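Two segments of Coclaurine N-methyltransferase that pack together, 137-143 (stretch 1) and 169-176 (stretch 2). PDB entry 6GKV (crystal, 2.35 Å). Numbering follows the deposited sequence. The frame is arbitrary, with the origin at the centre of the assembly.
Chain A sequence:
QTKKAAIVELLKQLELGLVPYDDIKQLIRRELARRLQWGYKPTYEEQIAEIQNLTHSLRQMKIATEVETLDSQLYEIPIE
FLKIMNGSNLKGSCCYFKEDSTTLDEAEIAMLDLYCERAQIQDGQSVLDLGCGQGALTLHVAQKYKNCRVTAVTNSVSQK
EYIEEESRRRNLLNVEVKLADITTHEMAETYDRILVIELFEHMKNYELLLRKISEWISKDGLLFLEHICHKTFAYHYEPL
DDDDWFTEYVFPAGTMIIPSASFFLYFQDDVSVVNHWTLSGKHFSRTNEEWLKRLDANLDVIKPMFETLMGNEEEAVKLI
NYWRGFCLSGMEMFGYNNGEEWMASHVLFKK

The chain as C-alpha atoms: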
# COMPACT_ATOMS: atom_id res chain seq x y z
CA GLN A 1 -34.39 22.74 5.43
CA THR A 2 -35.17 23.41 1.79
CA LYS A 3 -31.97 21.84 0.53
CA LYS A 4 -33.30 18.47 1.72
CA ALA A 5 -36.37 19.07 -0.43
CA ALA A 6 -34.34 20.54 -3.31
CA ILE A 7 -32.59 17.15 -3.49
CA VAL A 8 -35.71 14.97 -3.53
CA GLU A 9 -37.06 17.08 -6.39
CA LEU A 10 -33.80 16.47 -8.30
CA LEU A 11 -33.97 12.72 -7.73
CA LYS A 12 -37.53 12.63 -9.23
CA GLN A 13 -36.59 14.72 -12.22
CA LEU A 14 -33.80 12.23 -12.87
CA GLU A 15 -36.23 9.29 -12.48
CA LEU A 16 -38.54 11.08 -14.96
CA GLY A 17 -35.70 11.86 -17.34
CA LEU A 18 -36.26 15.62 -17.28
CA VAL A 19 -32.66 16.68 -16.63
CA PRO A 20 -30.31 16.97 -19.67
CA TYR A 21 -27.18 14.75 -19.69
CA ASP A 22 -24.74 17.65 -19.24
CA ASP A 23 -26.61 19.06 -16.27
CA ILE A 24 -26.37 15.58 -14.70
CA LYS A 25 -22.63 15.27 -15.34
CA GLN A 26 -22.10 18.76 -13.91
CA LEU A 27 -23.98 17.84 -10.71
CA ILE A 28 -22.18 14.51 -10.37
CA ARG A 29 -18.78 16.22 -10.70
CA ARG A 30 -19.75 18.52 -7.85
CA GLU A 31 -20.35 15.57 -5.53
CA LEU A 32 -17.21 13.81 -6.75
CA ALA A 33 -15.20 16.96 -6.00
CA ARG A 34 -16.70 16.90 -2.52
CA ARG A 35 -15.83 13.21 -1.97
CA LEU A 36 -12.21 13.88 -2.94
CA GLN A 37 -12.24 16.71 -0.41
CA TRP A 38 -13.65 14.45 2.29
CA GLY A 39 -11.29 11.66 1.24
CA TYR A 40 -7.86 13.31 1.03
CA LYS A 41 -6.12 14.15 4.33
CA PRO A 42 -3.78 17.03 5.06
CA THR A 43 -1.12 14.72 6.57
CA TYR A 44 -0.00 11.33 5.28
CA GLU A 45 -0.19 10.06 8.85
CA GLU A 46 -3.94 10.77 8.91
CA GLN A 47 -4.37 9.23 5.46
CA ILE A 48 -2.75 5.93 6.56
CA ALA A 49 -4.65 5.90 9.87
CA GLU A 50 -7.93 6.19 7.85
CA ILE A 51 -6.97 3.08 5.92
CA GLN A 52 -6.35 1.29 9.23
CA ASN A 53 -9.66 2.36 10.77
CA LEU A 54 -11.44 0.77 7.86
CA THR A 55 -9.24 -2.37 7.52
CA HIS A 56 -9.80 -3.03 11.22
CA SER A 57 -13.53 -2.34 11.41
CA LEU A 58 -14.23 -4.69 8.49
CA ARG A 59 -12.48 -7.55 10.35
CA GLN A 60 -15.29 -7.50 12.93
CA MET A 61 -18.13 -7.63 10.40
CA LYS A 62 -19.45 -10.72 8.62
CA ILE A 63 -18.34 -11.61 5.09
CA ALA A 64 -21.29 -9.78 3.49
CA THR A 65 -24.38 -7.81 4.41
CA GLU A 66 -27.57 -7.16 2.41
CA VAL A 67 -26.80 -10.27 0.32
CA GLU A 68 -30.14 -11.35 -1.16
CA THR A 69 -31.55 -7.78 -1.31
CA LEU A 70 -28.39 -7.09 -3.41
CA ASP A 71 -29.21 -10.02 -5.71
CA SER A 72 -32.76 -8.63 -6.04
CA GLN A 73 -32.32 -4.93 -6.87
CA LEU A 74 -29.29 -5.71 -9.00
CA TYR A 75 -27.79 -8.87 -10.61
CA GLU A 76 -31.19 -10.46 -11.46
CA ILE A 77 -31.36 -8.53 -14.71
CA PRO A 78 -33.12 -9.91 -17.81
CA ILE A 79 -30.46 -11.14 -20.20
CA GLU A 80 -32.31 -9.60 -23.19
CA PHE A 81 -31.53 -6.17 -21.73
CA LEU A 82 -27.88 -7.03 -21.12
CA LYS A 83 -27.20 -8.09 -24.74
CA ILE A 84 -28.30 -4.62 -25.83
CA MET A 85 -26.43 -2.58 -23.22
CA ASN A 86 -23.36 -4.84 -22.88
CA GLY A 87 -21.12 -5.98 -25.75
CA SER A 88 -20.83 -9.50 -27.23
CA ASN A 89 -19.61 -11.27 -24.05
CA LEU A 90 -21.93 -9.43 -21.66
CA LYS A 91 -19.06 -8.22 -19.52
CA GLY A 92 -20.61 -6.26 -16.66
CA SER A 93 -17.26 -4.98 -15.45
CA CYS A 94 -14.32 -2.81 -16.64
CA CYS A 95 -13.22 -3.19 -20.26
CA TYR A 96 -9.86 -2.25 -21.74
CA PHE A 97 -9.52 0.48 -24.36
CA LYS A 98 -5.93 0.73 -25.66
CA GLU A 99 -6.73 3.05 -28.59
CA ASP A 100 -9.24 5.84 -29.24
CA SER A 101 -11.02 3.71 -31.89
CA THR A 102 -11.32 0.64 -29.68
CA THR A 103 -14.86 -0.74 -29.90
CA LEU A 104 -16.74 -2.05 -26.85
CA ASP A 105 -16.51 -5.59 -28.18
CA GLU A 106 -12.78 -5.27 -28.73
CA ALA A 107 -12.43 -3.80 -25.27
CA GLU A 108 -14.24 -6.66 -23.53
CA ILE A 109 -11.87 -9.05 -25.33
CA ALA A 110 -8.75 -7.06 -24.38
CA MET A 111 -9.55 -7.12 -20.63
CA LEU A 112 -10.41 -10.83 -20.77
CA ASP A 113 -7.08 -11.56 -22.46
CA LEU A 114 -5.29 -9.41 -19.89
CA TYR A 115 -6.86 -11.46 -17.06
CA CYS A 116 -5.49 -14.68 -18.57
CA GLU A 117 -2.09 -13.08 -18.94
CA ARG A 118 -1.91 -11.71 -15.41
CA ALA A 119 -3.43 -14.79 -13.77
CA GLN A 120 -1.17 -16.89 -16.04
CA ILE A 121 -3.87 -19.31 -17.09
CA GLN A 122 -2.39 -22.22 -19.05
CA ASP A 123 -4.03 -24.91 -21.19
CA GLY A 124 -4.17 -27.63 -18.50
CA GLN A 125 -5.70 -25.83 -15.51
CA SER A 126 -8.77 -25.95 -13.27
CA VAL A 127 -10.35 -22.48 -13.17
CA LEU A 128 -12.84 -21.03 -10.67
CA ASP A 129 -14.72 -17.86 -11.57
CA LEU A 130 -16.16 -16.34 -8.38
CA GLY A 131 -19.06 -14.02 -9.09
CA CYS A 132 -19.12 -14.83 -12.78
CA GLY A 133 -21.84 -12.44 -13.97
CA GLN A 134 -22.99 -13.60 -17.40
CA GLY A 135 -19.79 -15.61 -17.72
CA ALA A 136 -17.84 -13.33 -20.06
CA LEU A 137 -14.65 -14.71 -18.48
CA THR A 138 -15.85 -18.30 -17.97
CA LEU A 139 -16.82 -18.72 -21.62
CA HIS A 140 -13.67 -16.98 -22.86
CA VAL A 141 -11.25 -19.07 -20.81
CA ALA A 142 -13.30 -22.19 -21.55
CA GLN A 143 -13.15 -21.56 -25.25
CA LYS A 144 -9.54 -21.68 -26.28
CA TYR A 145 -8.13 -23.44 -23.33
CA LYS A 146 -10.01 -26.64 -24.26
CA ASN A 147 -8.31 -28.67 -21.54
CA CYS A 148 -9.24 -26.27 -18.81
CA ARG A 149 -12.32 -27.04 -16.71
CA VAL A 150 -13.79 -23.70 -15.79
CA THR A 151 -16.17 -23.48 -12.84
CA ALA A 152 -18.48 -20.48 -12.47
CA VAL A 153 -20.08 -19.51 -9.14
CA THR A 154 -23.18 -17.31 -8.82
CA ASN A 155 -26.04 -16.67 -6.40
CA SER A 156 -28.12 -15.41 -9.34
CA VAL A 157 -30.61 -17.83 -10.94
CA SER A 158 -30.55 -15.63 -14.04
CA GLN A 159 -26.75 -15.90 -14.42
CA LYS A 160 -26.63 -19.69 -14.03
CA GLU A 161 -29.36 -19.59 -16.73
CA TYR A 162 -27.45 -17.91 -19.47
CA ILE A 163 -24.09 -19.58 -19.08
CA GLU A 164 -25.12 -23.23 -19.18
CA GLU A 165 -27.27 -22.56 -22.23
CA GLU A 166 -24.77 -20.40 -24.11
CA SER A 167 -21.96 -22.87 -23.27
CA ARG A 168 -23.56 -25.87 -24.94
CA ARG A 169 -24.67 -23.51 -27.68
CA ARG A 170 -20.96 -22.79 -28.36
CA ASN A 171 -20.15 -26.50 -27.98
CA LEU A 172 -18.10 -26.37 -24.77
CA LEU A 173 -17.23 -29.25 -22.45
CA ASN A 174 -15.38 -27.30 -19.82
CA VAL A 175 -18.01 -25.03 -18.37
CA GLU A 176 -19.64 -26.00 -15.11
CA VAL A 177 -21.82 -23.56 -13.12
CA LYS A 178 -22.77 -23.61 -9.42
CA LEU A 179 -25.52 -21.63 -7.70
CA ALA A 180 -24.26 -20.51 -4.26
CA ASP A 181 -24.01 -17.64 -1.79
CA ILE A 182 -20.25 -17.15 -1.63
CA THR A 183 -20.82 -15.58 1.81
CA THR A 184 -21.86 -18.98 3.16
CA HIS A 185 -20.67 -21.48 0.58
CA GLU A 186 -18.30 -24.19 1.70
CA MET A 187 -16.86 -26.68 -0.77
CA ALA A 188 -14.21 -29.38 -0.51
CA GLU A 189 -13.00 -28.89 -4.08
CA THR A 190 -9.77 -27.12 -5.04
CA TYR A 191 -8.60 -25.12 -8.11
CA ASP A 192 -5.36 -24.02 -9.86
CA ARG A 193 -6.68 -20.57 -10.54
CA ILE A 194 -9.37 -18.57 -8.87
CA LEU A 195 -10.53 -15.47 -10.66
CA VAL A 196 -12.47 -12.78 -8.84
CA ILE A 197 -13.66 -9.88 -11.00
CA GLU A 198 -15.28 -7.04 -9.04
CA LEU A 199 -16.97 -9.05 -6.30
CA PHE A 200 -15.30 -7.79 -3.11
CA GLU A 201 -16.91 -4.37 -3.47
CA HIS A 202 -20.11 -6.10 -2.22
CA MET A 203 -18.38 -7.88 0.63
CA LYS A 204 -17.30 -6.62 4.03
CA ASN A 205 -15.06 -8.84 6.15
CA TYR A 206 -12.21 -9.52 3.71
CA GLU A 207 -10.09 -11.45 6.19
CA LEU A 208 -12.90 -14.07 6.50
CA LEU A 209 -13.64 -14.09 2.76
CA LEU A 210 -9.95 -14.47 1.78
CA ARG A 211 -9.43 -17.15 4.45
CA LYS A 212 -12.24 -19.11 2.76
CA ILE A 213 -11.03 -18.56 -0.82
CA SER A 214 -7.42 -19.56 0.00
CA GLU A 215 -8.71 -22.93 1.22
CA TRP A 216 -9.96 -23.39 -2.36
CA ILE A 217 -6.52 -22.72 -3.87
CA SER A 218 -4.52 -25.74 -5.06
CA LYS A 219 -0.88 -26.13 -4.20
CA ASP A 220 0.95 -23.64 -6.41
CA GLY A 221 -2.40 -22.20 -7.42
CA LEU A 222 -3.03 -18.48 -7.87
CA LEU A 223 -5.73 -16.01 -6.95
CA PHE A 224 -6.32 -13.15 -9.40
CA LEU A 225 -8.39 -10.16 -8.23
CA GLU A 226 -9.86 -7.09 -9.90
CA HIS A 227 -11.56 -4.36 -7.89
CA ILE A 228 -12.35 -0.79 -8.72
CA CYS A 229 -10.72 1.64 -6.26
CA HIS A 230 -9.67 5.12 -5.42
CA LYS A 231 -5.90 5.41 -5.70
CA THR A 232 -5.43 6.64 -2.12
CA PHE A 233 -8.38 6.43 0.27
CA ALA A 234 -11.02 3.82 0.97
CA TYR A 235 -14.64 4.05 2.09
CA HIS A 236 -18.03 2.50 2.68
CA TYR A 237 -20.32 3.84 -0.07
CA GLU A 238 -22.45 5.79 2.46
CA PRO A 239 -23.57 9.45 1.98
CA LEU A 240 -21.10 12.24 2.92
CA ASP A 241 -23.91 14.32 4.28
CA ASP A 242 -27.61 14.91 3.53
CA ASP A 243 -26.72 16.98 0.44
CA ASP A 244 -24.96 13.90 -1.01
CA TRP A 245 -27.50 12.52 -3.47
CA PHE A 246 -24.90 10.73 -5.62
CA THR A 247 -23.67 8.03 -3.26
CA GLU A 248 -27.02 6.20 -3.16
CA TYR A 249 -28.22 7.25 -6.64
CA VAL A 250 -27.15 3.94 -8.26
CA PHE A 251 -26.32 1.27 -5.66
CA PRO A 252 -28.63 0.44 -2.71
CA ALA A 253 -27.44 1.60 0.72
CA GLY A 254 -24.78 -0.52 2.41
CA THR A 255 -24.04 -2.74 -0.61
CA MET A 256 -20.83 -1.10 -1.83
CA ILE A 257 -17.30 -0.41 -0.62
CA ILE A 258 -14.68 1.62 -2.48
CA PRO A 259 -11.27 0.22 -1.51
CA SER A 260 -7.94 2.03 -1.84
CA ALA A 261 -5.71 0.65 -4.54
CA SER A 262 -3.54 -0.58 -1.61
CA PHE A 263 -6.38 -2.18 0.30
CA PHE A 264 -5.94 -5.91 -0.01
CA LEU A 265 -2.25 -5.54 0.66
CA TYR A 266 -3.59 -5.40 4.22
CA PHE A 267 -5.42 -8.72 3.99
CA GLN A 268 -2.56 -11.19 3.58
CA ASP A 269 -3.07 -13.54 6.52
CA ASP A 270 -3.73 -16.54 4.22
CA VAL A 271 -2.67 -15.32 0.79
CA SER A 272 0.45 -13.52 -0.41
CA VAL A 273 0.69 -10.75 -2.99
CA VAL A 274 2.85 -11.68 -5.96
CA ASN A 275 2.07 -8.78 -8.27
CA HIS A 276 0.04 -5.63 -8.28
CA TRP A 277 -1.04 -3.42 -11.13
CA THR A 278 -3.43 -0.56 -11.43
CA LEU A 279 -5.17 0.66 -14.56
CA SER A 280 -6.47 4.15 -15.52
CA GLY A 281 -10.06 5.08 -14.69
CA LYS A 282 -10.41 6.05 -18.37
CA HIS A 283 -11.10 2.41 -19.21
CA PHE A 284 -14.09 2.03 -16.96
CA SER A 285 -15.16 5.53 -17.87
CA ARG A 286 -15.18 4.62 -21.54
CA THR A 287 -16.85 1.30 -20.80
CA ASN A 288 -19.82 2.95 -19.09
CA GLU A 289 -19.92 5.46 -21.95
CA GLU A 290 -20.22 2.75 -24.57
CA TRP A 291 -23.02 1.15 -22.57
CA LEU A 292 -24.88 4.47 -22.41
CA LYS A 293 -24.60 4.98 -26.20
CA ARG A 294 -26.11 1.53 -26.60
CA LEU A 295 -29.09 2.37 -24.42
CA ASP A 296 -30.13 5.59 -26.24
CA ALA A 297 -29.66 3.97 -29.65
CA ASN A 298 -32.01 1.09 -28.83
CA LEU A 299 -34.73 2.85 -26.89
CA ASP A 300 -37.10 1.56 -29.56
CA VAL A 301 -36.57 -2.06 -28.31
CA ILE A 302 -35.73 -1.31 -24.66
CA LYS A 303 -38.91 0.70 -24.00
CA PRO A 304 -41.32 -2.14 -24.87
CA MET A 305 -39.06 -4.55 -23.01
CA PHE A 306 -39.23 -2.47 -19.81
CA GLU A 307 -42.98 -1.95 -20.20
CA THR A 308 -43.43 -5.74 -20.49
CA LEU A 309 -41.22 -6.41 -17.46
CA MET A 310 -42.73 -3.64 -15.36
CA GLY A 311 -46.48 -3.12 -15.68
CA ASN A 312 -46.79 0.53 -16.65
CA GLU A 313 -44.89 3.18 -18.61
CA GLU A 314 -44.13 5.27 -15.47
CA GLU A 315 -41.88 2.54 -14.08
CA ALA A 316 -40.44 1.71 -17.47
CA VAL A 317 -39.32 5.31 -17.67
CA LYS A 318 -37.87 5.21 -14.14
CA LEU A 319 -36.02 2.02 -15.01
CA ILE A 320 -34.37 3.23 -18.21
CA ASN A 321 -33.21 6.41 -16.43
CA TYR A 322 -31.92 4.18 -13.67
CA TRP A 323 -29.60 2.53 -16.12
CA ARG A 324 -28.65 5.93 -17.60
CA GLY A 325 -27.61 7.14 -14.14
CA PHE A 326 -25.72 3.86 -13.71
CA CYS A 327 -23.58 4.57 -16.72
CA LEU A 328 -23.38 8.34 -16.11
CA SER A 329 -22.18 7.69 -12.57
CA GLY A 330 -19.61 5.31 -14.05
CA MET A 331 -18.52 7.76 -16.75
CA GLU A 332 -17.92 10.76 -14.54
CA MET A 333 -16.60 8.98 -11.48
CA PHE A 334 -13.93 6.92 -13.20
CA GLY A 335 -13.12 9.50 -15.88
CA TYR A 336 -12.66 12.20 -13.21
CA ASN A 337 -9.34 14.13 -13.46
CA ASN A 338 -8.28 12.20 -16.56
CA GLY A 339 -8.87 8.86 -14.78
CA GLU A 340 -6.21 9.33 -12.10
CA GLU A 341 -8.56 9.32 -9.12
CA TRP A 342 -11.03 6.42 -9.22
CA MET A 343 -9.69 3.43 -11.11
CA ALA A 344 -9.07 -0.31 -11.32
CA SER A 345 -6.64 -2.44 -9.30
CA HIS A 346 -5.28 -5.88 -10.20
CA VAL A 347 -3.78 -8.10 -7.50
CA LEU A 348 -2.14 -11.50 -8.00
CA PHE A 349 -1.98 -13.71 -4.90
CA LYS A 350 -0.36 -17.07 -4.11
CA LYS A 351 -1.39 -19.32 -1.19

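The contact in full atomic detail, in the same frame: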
# COMPACT_ATOMS: atom_id res chain seq x y z
N LEU A 137 -15.97 -14.12 -18.72
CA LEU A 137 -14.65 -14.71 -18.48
C LEU A 137 -14.68 -16.24 -18.55
O LEU A 137 -13.80 -16.84 -19.15
CB LEU A 137 -14.11 -14.27 -17.12
CG LEU A 137 -12.73 -14.79 -16.68
CD1 LEU A 137 -11.61 -14.40 -17.67
CD2 LEU A 137 -12.43 -14.27 -15.28
N THR A 138 -15.70 -16.85 -17.94
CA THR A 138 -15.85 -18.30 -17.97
C THR A 138 -15.83 -18.81 -19.40
O THR A 138 -15.02 -19.67 -19.74
CB THR A 138 -17.16 -18.74 -17.29
OG1 THR A 138 -17.03 -18.59 -15.88
CG2 THR A 138 -17.47 -20.20 -17.60
N LEU A 139 -16.69 -18.27 -20.24
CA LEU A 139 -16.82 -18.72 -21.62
C LEU A 139 -15.53 -18.49 -22.42
O LEU A 139 -15.16 -19.29 -23.28
CB LEU A 139 -18.00 -18.02 -22.30
CG LEU A 139 -19.28 -18.18 -21.49
CD1 LEU A 139 -20.50 -17.47 -22.13
CD2 LEU A 139 -19.54 -19.67 -21.27
N HIS A 140 -14.87 -17.38 -22.12
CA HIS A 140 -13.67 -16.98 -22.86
C HIS A 140 -12.51 -17.91 -22.54
O HIS A 140 -11.83 -18.41 -23.44
CB HIS A 140 -13.31 -15.53 -22.52
CG HIS A 140 -12.08 -15.03 -23.20
ND1 HIS A 140 -10.82 -15.13 -22.64
CD2 HIS A 140 -11.92 -14.41 -24.39
CE1 HIS A 140 -9.93 -14.60 -23.46
NE2 HIS A 140 -10.57 -14.15 -24.53
N VAL A 141 -12.28 -18.14 -21.25
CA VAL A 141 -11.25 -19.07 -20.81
C VAL A 141 -11.59 -20.49 -21.26
O VAL A 141 -10.72 -21.22 -21.74
CB VAL A 141 -11.06 -19.03 -19.27
CG1 VAL A 141 -10.17 -20.17 -18.78
CG2 VAL A 141 -10.50 -17.69 -18.84
N ALA A 142 -12.86 -20.86 -21.13
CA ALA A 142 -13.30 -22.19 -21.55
C ALA A 142 -12.95 -22.39 -23.01
O ALA A 142 -12.47 -23.45 -23.39
CB ALA A 142 -14.79 -22.38 -21.34
N GLN A 143 -13.17 -21.36 -23.82
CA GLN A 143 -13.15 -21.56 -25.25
C GLN A 143 -11.82 -22.01 -25.77
O GLN A 143 -11.71 -23.16 -26.18
CB GLN A 143 -13.67 -20.33 -26.00
CG GLN A 143 -15.07 -20.66 -26.44
CD GLN A 143 -15.76 -19.64 -27.27
OE1 GLN A 143 -16.58 -18.87 -26.76
NE2 GLN A 143 -15.50 -19.65 -28.57
N ARG A 169 -24.38 -24.14 -26.41
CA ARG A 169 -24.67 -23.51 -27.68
C ARG A 169 -23.38 -23.18 -28.45
O ARG A 169 -23.41 -23.06 -29.68
CB ARG A 169 -25.51 -22.24 -27.47
N ARG A 170 -22.27 -23.03 -27.73
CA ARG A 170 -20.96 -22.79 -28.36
C ARG A 170 -20.12 -24.06 -28.34
O ARG A 170 -18.92 -24.03 -28.63
CB ARG A 170 -20.21 -21.65 -27.66
CG ARG A 170 -20.80 -20.26 -27.88
CD ARG A 170 -19.91 -19.18 -27.26
NE ARG A 170 -20.68 -18.04 -26.78
CZ ARG A 170 -20.20 -17.10 -25.97
NH1 ARG A 170 -18.95 -17.17 -25.55
NH2 ARG A 170 -20.97 -16.09 -25.59
N ASN A 171 -20.77 -25.17 -27.98
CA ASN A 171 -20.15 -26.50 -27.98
C ASN A 171 -18.93 -26.55 -27.06
O ASN A 171 -17.80 -26.73 -27.52
CB ASN A 171 -19.76 -26.91 -29.39
CG ASN A 171 -19.45 -28.39 -29.50
OD1 ASN A 171 -19.51 -29.13 -28.51
ND2 ASN A 171 -19.14 -28.83 -30.71
N LEU A 172 -19.17 -26.38 -25.76
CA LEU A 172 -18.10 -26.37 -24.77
C LEU A 172 -18.28 -27.43 -23.69
O LEU A 172 -19.30 -27.44 -22.98
CB LEU A 172 -17.98 -24.98 -24.12
CG LEU A 172 -17.40 -23.82 -24.94
CD1 LEU A 172 -17.50 -22.51 -24.18
CD2 LEU A 172 -15.96 -24.08 -25.32
N LEU A 173 -17.30 -28.32 -23.57
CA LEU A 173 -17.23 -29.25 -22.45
C LEU A 173 -17.09 -28.47 -21.16
O LEU A 173 -17.96 -28.51 -20.29
CB LEU A 173 -16.04 -30.22 -22.62
CG LEU A 173 -15.75 -31.35 -21.61
CD1 LEU A 173 -14.89 -32.43 -22.25
CD2 LEU A 173 -15.07 -30.88 -20.32
N ASN A 174 -15.98 -27.74 -21.07
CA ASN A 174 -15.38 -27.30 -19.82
C ASN A 174 -16.31 -26.68 -18.80
O ASN A 174 -16.15 -26.90 -17.59
CB ASN A 174 -14.29 -26.29 -20.14
CG ASN A 174 -13.64 -26.55 -21.46
OD1 ASN A 174 -13.54 -25.65 -22.30
ND2 ASN A 174 -13.18 -27.79 -21.67
N VAL A 175 -17.26 -25.89 -19.27
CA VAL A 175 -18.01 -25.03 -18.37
C VAL A 175 -18.91 -25.81 -17.44
O VAL A 175 -19.70 -26.64 -17.87
CB VAL A 175 -18.87 -24.02 -19.12
CG1 VAL A 175 -19.56 -23.10 -18.13
CG2 VAL A 175 -18.02 -23.23 -20.09
N GLU A 176 -18.77 -25.51 -16.16
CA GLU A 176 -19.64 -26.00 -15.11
C GLU A 176 -20.07 -24.80 -14.26
O GLU A 176 -19.24 -23.94 -13.96
CB GLU A 176 -18.92 -27.05 -14.28
CG GLU A 176 -19.47 -27.27 -12.90
CD GLU A 176 -18.60 -28.19 -12.08
OE1 GLU A 176 -17.73 -28.86 -12.67
OE2 GLU A 176 -18.78 -28.23 -10.84

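A helix that packs against an irregular segment can offer only one of its faces, and side chains on that face, large and small, meet the partner. The contact between 137-143 and 169-176 of coclaurine N-methyltransferase illustrates the principle. At its centre lies A142, whose side chain is a single methyl group directed toward the other stretch. Two larger apolar side chains meet this methyl: V175, with CG2 3.6 Å from A142 CB, and L172, with CD1 3.9 Å from the same CB atom. The backbones come close here: A142 CA and N174 CA are 5.8 Å apart.

The helical geometry extends this centre. T138 and L139 stand four and three residues before A142, roughly one turn back, so all three direct their CA-to-CB bonds toward the second stretch. L139 CD2 lies 4.0 Å from V175 CG2, while T138 CG2 reaches to 3.6 Å from V175 CG1; the threonine thus brings its methyl to the contact, and its hydroxyl is hydrogen-bonded elsewhere in the structure. V175 therefore touches three residues of the helix. Within the helix, the amides of V141, A142 and Q143 bond to the carbonyl oxygens four residues earlier, as in A142 N to T138 O at 2.8 Å. The second stretch has no such regular pattern across its loop, yet R170, L172, N174 and V175 all point their CA-to-CB bonds toward the helix.

Further out, apolar packing gives way to polar chemistry. The CA-to-CB bond of Q143 points away from the loop, but the end of its side chain comes nearer. Its aliphatic part lies against L172, with Q143 CG 3.7 Å from L172 CD2, and its amide oxygen accepts a hydrogen bond from the arginine, R170 NH1 to Q143 OE1, at 3.2 Å and an N-H...O angle of 156°. OE1 sits at the edge of the guanidinium, near its plane, where the N-H bonds point. L139 CD1 lies over one face of the guanidinium, a flat surface that readily accepts an apolar neighbour. R170 NE and NH2 are hydrogen-bonded elsewhere in the structure.

One close approach is not a bond. A142 O and N174 OD1 are 2.7 Å apart, but both are acceptors as modelled, so neither can donate to the other and the pair is not a hydrogen bond; N174 ND2 is hydrogen-bonded elsewhere. Short distance alone does not establish a hydrogen bond.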